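Local coordinates for DUF7790 domain-containing protein (Leptospira interrogans serogroup Icterohaemorrhagiae serovar copenhageni, PDB 6ULO) that is of unknown function but carries a DUF7790 domain, related to the NADP-binding Rossmann folds, and is probably held in a membrane by a transmembrane helix, at residues 33-38 with 92-97; 44-49 with 147-152; 88-93 with 196-201. One frame throughout, in Å; residues are numbered along the deposited sequence. Where two conformers were deposited one is given.

Contact 1 (33-38 with 92-97); sequences ETLVPT and FTQIVV
Leu35 supplies most of the direct touch, against Phe92 and Gln94, while the polar links beside it run through two ordered waters. Water 1 donates to Val36 O at 2.7 Å. It also accepts from Gln94 N at 2.9 Å, so an amide in the first turn of helix 94-109 is satisfied by solvent. Water 2 joins two hydroxyls, lying 2.8 Å from Thr38 OG1 and 2.9 Å from Thr93 OG1. Between these bridges and Glu33, Leu35 reaches inward with CG anti to its own carbonyl carbon (chi1 -58°). Leu35 CD1 lies 3.6 Å from Gln94 NE2, the two side chains crossing at about a right angle, and meets Val97 CG2 at 4.2 Å. Leu35 CD2 lies obliquely against the CD1-CE1 side of the Phe92 ring, though the modelled separation there is doubtfully short. Glu33 turns its carboxylate beyond this contact, where OE2 accepts from the backbone amides of Thr203 and Ile202. The extended segment 33-38 thus lies over the turn from strand 86-91 into helix 94-109, a strand-to-helix connection at the carboxyl ends of the parallel strands of a mixed sheet, as in Rossmann-like folds.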
loop_
_atom_site.group_PDB
_atom_site.type_symbol
_atom_site.label_atom_id
_atom_site.label_comp_id
_atom_site.label_asym_id
_atom_site.label_seq_id
_atom_site.Cartn_x
_atom_site.Cartn_y
_atom_site.Cartn_z
ATOM N N GLU A 33 10.420 -0.176 13.549
ATOM C CA GLU A 33 9.944 0.228 14.855
ATOM C C GLU A 33 9.299 -0.941 15.586
ATOM O O GLU A 33 8.803 -1.902 14.979
ATOM C CB GLU A 33 8.941 1.376 14.732
ATOM C CG GLU A 33 9.629 2.645 14.257
ATOM C CD GLU A 33 8.700 3.666 13.634
ATOM O OE1 GLU A 33 7.432 3.549 13.706
ATOM O OE2 GLU A 33 9.244 4.620 13.059
ATOM N N THR A 34 9.299 -0.856 16.904
ATOM C CA THR A 34 8.667 -1.880 17.720
ATOM C C THR A 34 7.174 -1.637 17.740
ATOM O O THR A 34 6.726 -0.529 18.025
ATOM C CB THR A 34 9.208 -1.788 19.149
ATOM O OG1 THR A 34 10.632 -1.951 19.141
ATOM C CG2 THR A 34 8.562 -2.842 20.043
ATOM N N LEU A 35 6.411 -2.674 17.456
ATOM C CA LEU A 35 4.959 -2.617 17.466
ATOM C C LEU A 35 4.512 -3.380 18.687
ATOM O O LEU A 35 5.205 -4.287 19.149
ATOM C CB LEU A 35 4.351 -3.255 16.214
ATOM C CG LEU A 35 4.800 -2.635 14.905
ATOM C CD1 LEU A 35 3.924 -3.181 13.804
ATOM C CD2 LEU A 35 4.709 -1.143 14.939
ATOM N N VAL A 36 3.405 -2.960 19.267
ATOM C CA VAL A 36 2.800 -3.749 20.331
ATOM C C VAL A 36 1.331 -3.948 19.979
ATOM O O VAL A 36 0.773 -3.224 19.136
ATOM C CB VAL A 36 2.981 -3.083 21.710
ATOM C CG1 VAL A 36 4.462 -2.875 22.013
ATOM C CG2 VAL A 36 2.196 -1.776 21.785
ATOM N N PRO A 37 0.693 -4.955 20.573
ATOM C CA PRO A 37 -0.726 -5.214 20.294
ATOM C C PRO A 37 -1.591 -4.018 20.638
ATOM O O PRO A 37 -1.376 -3.343 21.648
ATOM C CB PRO A 37 -1.033 -6.401 21.217
ATOM C CG PRO A 37 0.265 -7.130 21.327
ATOM C CD PRO A 37 1.278 -6.026 21.400
ATOM N N THR A 38 -2.587 -3.759 19.791
ATOM C CA THR A 38 -3.566 -2.694 20.017
ATOM C C THR A 38 -4.952 -3.195 19.650
ATOM O O THR A 38 -5.127 -4.312 19.156
ATOM C CB THR A 38 -3.304 -1.450 19.165
ATOM O OG1 THR A 38 -3.658 -1.730 17.805
ATOM C CG2 THR A 38 -1.852 -1.013 19.247
ATOM N N PHE A 92 1.649 0.118 11.012
ATOM C CA PHE A 92 1.878 0.206 12.442
ATOM C C PHE A 92 1.089 -0.808 13.239
ATOM O O PHE A 92 1.246 -0.866 14.459
ATOM C CB PHE A 92 1.582 1.630 12.941
ATOM C CG PHE A 92 2.131 1.934 14.299
ATOM C CD1 PHE A 92 3.474 1.784 14.569
ATOM C CD2 PHE A 92 1.299 2.424 15.296
ATOM C CE1 PHE A 92 3.984 2.100 15.832
ATOM C CE2 PHE A 92 1.804 2.729 16.552
ATOM C CZ PHE A 92 3.150 2.575 16.799
ATOM N N THR A 93 0.229 -1.595 12.599
ATOM C CA THR A 93 -0.555 -2.610 13.297
ATOM C C THR A 93 0.025 -3.987 12.966
ATOM O O THR A 93 0.179 -4.338 11.786
ATOM C CB THR A 93 -2.041 -2.523 12.910
ATOM O OG1 THR A 93 -2.546 -1.196 13.201
ATOM C CG2 THR A 93 -2.853 -3.529 13.707
ATOM N N GLN A 94 0.337 -4.770 14.013
ATOM C CA GLN A 94 1.027 -6.035 13.789
ATOM C C GLN A 94 0.217 -6.975 12.901
ATOM O O GLN A 94 0.799 -7.684 12.060
ATOM C CB GLN A 94 1.377 -6.694 15.119
ATOM C CG GLN A 94 2.352 -7.830 14.974
ATOM C CD GLN A 94 3.605 -7.455 14.180
ATOM O OE1 GLN A 94 3.802 -7.895 13.054
ATOM N NE2 GLN A 94 4.451 -6.620 14.772
ATOM N N ILE A 95 -1.116 -6.976 13.034
ATOM C CA ILE A 95 -1.895 -7.909 12.231
ATOM C C ILE A 95 -1.741 -7.612 10.754
ATOM O O ILE A 95 -1.761 -8.535 9.933
ATOM C CB ILE A 95 -3.374 -7.980 12.671
ATOM C CG1 ILE A 95 -4.006 -9.295 12.146
ATOM C CG2 ILE A 95 -4.200 -6.769 12.157
ATOM C CD1 ILE A 95 -5.467 -9.501 12.592
ATOM N N VAL A 96 -1.609 -6.331 10.386
ATOM C CA VAL A 96 -1.455 -5.979 8.978
ATOM C C VAL A 96 -0.107 -6.457 8.451
ATOM O O VAL A 96 -0.021 -7.062 7.381
ATOM C CB VAL A 96 -1.630 -4.459 8.805
ATOM C CG1 VAL A 96 -1.261 -4.041 7.399
ATOM C CG2 VAL A 96 -3.043 -4.014 9.139
ATOM N N VAL A 97 0.962 -6.238 9.228
ATOM C CA VAL A 97 2.298 -6.663 8.825
ATOM C C VAL A 97 2.332 -8.172 8.650
ATOM O O VAL A 97 2.821 -8.686 7.636
ATOM C CB VAL A 97 3.368 -6.154 9.821
ATOM C CG1 VAL A 97 4.761 -6.628 9.390
ATOM C CG2 VAL A 97 3.331 -4.614 9.935
HETATM O O HOH W 1 -0.188 -3.828 16.668
HETATM O O HOH W 2 -2.192 -0.283 15.921
#

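Contact 2 (44-49 with 147-152); sequences DTTVSN and KQASPF
Phe152 holds its CG anti to its carbonyl carbon (chi1 -62°), which starts the side chain toward Asp44, and the first torsion of Asp44, with CG likewise anti to the carbonyl carbon, carries that CG to the CE1-CZ side of the Phe152 ring. The result is a CH-pi contact between a loop with a short 3-10 turn and the long helix 139-166, on the flank of a Rossmann-like domain. Asp44 CA sits 3.8 Å from the centroid of the Phe152 ring and only 8° off the ring normal, so the backbone itself covers the face. Asp44 N lies above the same ring, displaced toward the rim, 3.5 Å from Phe152 CE2. The carboxylate stands above and just beyond the CE1-CZ rim, its plane turned 40° from the ring plane, with Asp44 OD2 3.4 Å from Phe152 CZ. Phe152 follows Pro151 at a kink in the helix, where its N makes a weak bond to Ala149 O and none to the turn before; Gln148 O lies in the ring plane at the edge.

Two residues on, Thr46 projects toward the helix at Ala149. Thr46 OG1, bonded to Gly43 O, lies 3.4 Å from Ala149 CB, and Thr46 CG2 packs on the same methyl at 3.8 Å. Thr46 also touches Ile95 and Ala99, which puts the loop between helices 94-109 and 139-166. Val47 comes in at about a right angle to the Phe152 side chain: Val47 CG1 is 3.6 Å from Phe152 O, and both Val47 methyls, CG1 and CG2, approach Phe152 CB at 4.1 Å.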
loop_
_atom_site.group_PDB
_atom_site.type_symbol
_atom_site.label_atom_id
_atom_site.label_comp_id
_atom_site.label_asym_id
_atom_site.label_seq_id
_atom_site.Cartn_x
_atom_site.Cartn_y
_atom_site.Cartn_z
ATOM N N ASP A 44 -10.696 -7.108 10.730
ATOM C CA ASP A 44 -11.268 -6.000 9.964
ATOM C C ASP A 44 -10.178 -5.109 9.372
ATOM O O ASP A 44 -10.360 -4.492 8.322
ATOM C CB ASP A 44 -12.152 -5.133 10.890
ATOM C CG ASP A 44 -13.083 -5.944 11.808
ATOM O OD1 ASP A 44 -14.307 -5.686 11.732
ATOM O OD2 ASP A 44 -12.626 -6.814 12.604
ATOM N N THR A 45 -9.046 -5.005 10.052
ATOM C CA THR A 45 -8.000 -4.070 9.671
ATOM C C THR A 45 -7.193 -4.536 8.476
ATOM O O THR A 45 -6.456 -3.730 7.891
ATOM C CB THR A 45 -7.082 -3.869 10.874
ATOM O OG1 THR A 45 -7.902 -3.637 12.027
ATOM C CG2 THR A 45 -6.117 -2.705 10.677
ATOM N N THR A 46 -7.340 -5.797 8.068
ATOM C CA THR A 46 -6.473 -6.406 7.063
ATOM C C THR A 46 -7.002 -6.250 5.644
ATOM O O THR A 46 -6.408 -6.801 4.711
ATOM C CB THR A 46 -6.265 -7.903 7.343
ATOM O OG1 THR A 46 -7.513 -8.611 7.192
ATOM C CG2 THR A 46 -5.708 -8.125 8.738
ATOM N N VAL A 47 -8.097 -5.511 5.448
ATOM C CA VAL A 47 -8.635 -5.278 4.118
ATOM C C VAL A 47 -8.916 -3.807 3.918
ATOM O O VAL A 47 -9.229 -3.079 4.866
ATOM C CB VAL A 47 -9.915 -6.083 3.810
ATOM C CG1 VAL A 47 -9.614 -7.557 3.748
ATOM C CG2 VAL A 47 -11.019 -5.754 4.809
ATOM N N SER A 48 -8.829 -3.390 2.664
ATOM C CA SER A 48 -9.291 -2.086 2.238
ATOM C C SER A 48 -10.815 -2.075 2.075
ATOM O O SER A 48 -11.451 -3.108 1.828
ATOM C CB SER A 48 -8.667 -1.782 0.872
ATOM O OG SER A 48 -9.063 -0.507 0.376
ATOM N N ASN A 49 -11.402 -0.889 2.222
ATOM C CA ASN A 49 -12.810 -0.660 1.907
ATOM C C ASN A 49 -12.963 0.396 0.821
ATOM O O ASN A 49 -14.032 1.002 0.706
ATOM C CB ASN A 49 -13.587 -0.298 3.171
ATOM C CG ASN A 49 -13.035 0.965 3.848
ATOM O OD1 ASN A 49 -12.039 1.540 3.401
ATOM N ND2 ASN A 49 -13.684 1.403 4.918
ATOM N N LYS A 147 -6.632 -16.985 10.573
ATOM C CA LYS A 147 -8.001 -17.227 11.017
ATOM C C LYS A 147 -8.748 -15.937 11.323
ATOM O O LYS A 147 -9.946 -15.849 11.057
ATOM C CB LYS A 147 -8.004 -18.177 12.201
ATOM C CG LYS A 147 -7.522 -19.537 11.783
ATOM C CD LYS A 147 -7.271 -20.419 12.992
ATOM C CE LYS A 147 -6.567 -21.704 12.596
ATOM N NZ LYS A 147 -6.280 -22.568 13.767
ATOM N N GLN A 148 -8.062 -14.913 11.825
ATOM C CA GLN A 148 -8.718 -13.631 12.066
ATOM C C GLN A 148 -9.007 -12.916 10.757
ATOM O O GLN A 148 -10.063 -12.289 10.601
ATOM C CB GLN A 148 -7.777 -12.749 12.871
ATOM C CG GLN A 148 -7.591 -13.127 14.293
ATOM C CD GLN A 148 -6.529 -12.274 14.929
ATOM O OE1 GLN A 148 -5.354 -12.375 14.581
ATOM N NE2 GLN A 148 -6.940 -11.378 15.807
ATOM N N ALA A 149 -8.048 -12.921 9.834
ATOM C CA ALA A 149 -8.117 -12.078 8.643
ATOM C C ALA A 149 -8.925 -12.724 7.527
ATOM O O ALA A 149 -9.614 -12.024 6.780
ATOM C CB ALA A 149 -6.708 -11.790 8.124
ATOM N N SER A 150 -8.854 -14.040 7.394
ATOM C CA SER A 150 -9.454 -14.693 6.225
ATOM C C SER A 150 -10.938 -14.392 5.986
ATOM O O SER A 150 -11.316 -14.199 4.818
ATOM C CB SER A 150 -9.119 -16.199 6.183
ATOM O OG SER A 150 -9.603 -16.868 7.324
ATOM N N PRO A 151 -11.810 -14.300 6.988
ATOM C CA PRO A 151 -13.202 -13.978 6.635
ATOM C C PRO A 151 -13.323 -12.631 5.934
ATOM O O PRO A 151 -14.127 -12.473 5.008
ATOM C CB PRO A 151 -13.942 -14.044 7.976
ATOM C CG PRO A 151 -13.044 -14.908 8.854
ATOM C CD PRO A 151 -11.656 -14.546 8.439
ATOM N N PHE A 152 -12.526 -11.641 6.345
ATOM C CA PHE A 152 -12.560 -10.336 5.703
ATOM C C PHE A 152 -11.886 -10.362 4.344
ATOM O O PHE A 152 -12.392 -9.763 3.391
ATOM C CB PHE A 152 -11.885 -9.320 6.620
ATOM C CG PHE A 152 -12.590 -9.171 7.930
ATOM C CD1 PHE A 152 -13.679 -8.301 8.051
ATOM C CD2 PHE A 152 -12.216 -9.942 9.026
ATOM C CE1 PHE A 152 -14.342 -8.179 9.259
ATOM C CE2 PHE A 152 -12.876 -9.832 10.228
ATOM C CZ PHE A 152 -13.961 -8.955 10.338
#

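Contact 3 (88-93 with 196-201)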
loop_
_atom_site.group_PDB
_atom_site.type_symbol
_atom_site.label_atom_id
_atom_site.label_comp_id
_atom_site.label_asym_id
_atom_site.label_seq_id
_atom_site.Cartn_x
_atom_site.Cartn_y
_atom_site.Cartn_z
ATOM N N TYR A 88 7.581 -1.580 -0.464
ATOM C CA TYR A 88 7.545 -1.572 0.997
ATOM C C TYR A 88 6.091 -1.480 1.477
ATOM O O TYR A 88 5.364 -0.554 1.108
ATOM C CB TYR A 88 8.310 -0.370 1.547
ATOM C CG TYR A 88 9.796 -0.594 1.713
ATOM C CD1 TYR A 88 10.291 -1.624 2.510
ATOM C CD2 TYR A 88 10.710 0.327 1.192
ATOM C CE1 TYR A 88 11.684 -1.777 2.734
ATOM C CE2 TYR A 88 12.089 0.204 1.431
ATOM C CZ TYR A 88 12.544 -0.844 2.203
ATOM O OH TYR A 88 13.879 -0.933 2.424
ATOM N N LEU A 89 5.680 -2.420 2.299
ATOM C CA LEU A 89 4.367 -2.396 2.943
ATOM C C LEU A 89 4.646 -2.044 4.387
ATOM O O LEU A 89 5.014 -2.906 5.188
ATOM C CB LEU A 89 3.660 -3.741 2.794
ATOM C CG LEU A 89 3.462 -4.176 1.337
ATOM C CD1 LEU A 89 2.867 -5.554 1.312
ATOM C CD2 LEU A 89 2.533 -3.217 0.619
ATOM N N MET A 90 4.514 -0.767 4.719
ATOM C CA MET A 90 4.856 -0.270 6.047
ATOM C C MET A 90 3.566 -0.002 6.806
ATOM O O MET A 90 2.774 0.846 6.381
ATOM C CB MET A 90 5.668 1.031 5.974
ATOM C CG MET A 90 6.059 1.505 7.363
ATOM S SD MET A 90 6.814 3.181 7.399
ATOM C CE MET A 90 5.338 4.173 7.324
ATOM N N ASP A 91 3.355 -0.679 7.928
ATOM C CA ASP A 91 2.150 -0.452 8.719
ATOM C C ASP A 91 2.500 -0.491 10.198
ATOM O O ASP A 91 3.536 -1.023 10.603
ATOM C CB ASP A 91 1.057 -1.471 8.352
ATOM C CG ASP A 91 -0.351 -0.990 8.656
ATOM O OD1 ASP A 91 -0.959 -0.397 7.730
ATOM O OD2 ASP A 91 -0.846 -1.244 9.790
ATOM N N PHE A 92 1.649 0.118 11.012
ATOM C CA PHE A 92 1.878 0.206 12.442
ATOM C C PHE A 92 1.089 -0.808 13.239
ATOM O O PHE A 92 1.246 -0.866 14.459
ATOM C CB PHE A 92 1.582 1.630 12.941
ATOM C CG PHE A 92 2.131 1.934 14.299
ATOM C CD1 PHE A 92 3.474 1.784 14.569
ATOM C CD2 PHE A 92 1.299 2.424 15.296
ATOM C CE1 PHE A 92 3.984 2.100 15.832
ATOM C CE2 PHE A 92 1.804 2.729 16.552
ATOM C CZ PHE A 92 3.150 2.575 16.799
ATOM N N THR A 93 0.229 -1.595 12.599
ATOM C CA THR A 93 -0.555 -2.610 13.297
ATOM C C THR A 93 0.025 -3.987 12.966
ATOM O O THR A 93 0.179 -4.338 11.786
ATOM C CB THR A 93 -2.041 -2.523 12.910
ATOM O OG1 THR A 93 -2.546 -1.196 13.201
ATOM C CG2 THR A 93 -2.853 -3.529 13.707
ATOM N N GLY A 196 6.205 0.153 10.917
ATOM C CA GLY A 196 6.470 1.574 11.011
ATOM C C GLY A 196 5.211 2.405 11.112
ATOM O O GLY A 196 4.212 2.126 10.426
ATOM N N ASN A 197 5.277 3.442 11.941
ATOM C CA ASN A 197 4.197 4.410 12.086
ATOM C C ASN A 197 4.482 5.574 11.150
ATOM O O ASN A 197 5.609 6.078 11.126
ATOM C CB ASN A 197 4.220 4.888 13.550
ATOM C CG ASN A 197 3.008 5.734 13.954
ATOM O OD1 ASN A 197 2.290 6.280 13.143
ATOM N ND2 ASN A 197 2.854 5.900 15.249
ATOM N N LEU A 198 3.464 6.032 10.424
ATOM C CA LEU A 198 3.624 7.288 9.677
ATOM C C LEU A 198 4.117 8.429 10.558
ATOM O O LEU A 198 4.814 9.324 10.075
ATOM C CB LEU A 198 2.309 7.727 9.039
ATOM C CG LEU A 198 1.743 6.810 7.945
ATOM C CD1 LEU A 198 0.352 7.253 7.571
ATOM C CD2 LEU A 198 2.664 6.815 6.734
ATOM N N LEU A 199 3.767 8.406 11.844
ATOM C CA LEU A 199 4.152 9.449 12.787
ATOM C C LEU A 199 5.368 9.071 13.621
ATOM O O LEU A 199 5.737 9.814 14.542
ATOM C CB LEU A 199 2.968 9.719 13.705
ATOM C CG LEU A 199 1.646 10.006 12.962
ATOM C CD1 LEU A 199 0.588 10.515 13.937
ATOM C CD2 LEU A 199 1.818 10.971 11.797
ATOM N N GLY A 200 6.007 7.935 13.317
ATOM C CA GLY A 200 7.214 7.499 14.004
ATOM C C GLY A 200 8.460 8.254 13.563
ATOM O O GLY A 200 8.447 9.095 12.658
ATOM N N ASN A 201 9.578 7.920 14.207
ATOM C CA ASN A 201 10.839 8.607 13.941
ATOM C C ASN A 201 11.942 7.699 13.414
ATOM O O ASN A 201 13.088 8.148 13.281
ATOM C CB ASN A 201 11.310 9.443 15.152
ATOM C CG ASN A 201 11.629 8.596 16.409
ATOM O OD1 ASN A 201 11.738 7.384 16.345
ATOM N ND2 ASN A 201 11.793 9.264 17.556
HETATM O O HOH W 3 2.258 3.063 8.679
#
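Asn197 leans over one face of the Phe92 ring, its amide plane tilted 30° from the ring. The side chains cross obliquely, so different parts of the asparagine cover different parts of the ring. Asn197 CB makes a CH-pi contact 3.7 Å from the centroid of the Phe92 ring, while Asn197 ND2 stands 3.5 Å above the ring plane, offset toward the rim near Phe92 CE2 and CZ. The other end of the amide is committed to its own chain: Asn197 OD1 accepts from Leu199 N at 2.9 Å, an Asx turn set within the type I beta turn from Asn197 to Gly200. Leu199 N meets this oxygen from above the carbonyl plane. The bond fixes the amide's rotation and leaves ND2 above the ring rim.

Met90 approaches the loop from the strand. Its chain runs extended and then bends at its third torsion (chi3 81°), bringing Met90 CE obliquely to Leu198 CD2 at 3.8 Å. On the way, Met90 CG passes 3.6 Å from Gly196 O, and Met90 SD lies close over Gly196 CA, where the glycine has no side chain to oppose it.

The loop leaves edge strand 191-195, the parallel neighbour of strand 86-91 in the Rossmann-like sheet, and the backbone pairing continues past the strand's end. Gly196 N donates to Asp91 O at 2.9 Å in a nearly straight bond (172°), although it reaches that oxygen from above the carbonyl plane. Water 3 extends the link by donating to Gly196 O at 2.8 Å and to Met90 O at 3.2 Å. Asp91 turns its side chain away from the loop. Its OD2 accepts from Thr93 N in a second Asx turn, and its OD1 takes the amide of Gly71.

In the fold
Contacts 1 and 3 share Phe92 and Thr93, and their centres lie 9 Å apart. A probable hydrogen bond from Asn197 N to Glu33 OE1, 2.8 Å long, ties the loop of contact 3 to segment 33-38 of contact 1. Contact 2 is centred 15 Å from contact 1 and touches its helical residues Ile95 and Val96: Ile95 CG2 packs on Thr46 CG2 at 4.0 Å, and Val96 CG2 lies 3.6 Å from Thr45 O. Contacts 2 and 3, with centres 19 Å apart, do not touch; their nearest atoms are about 5 Å apart. Contact 1 touches both of the others, through the start of helix 94-109 and through Phe92 and Glu33.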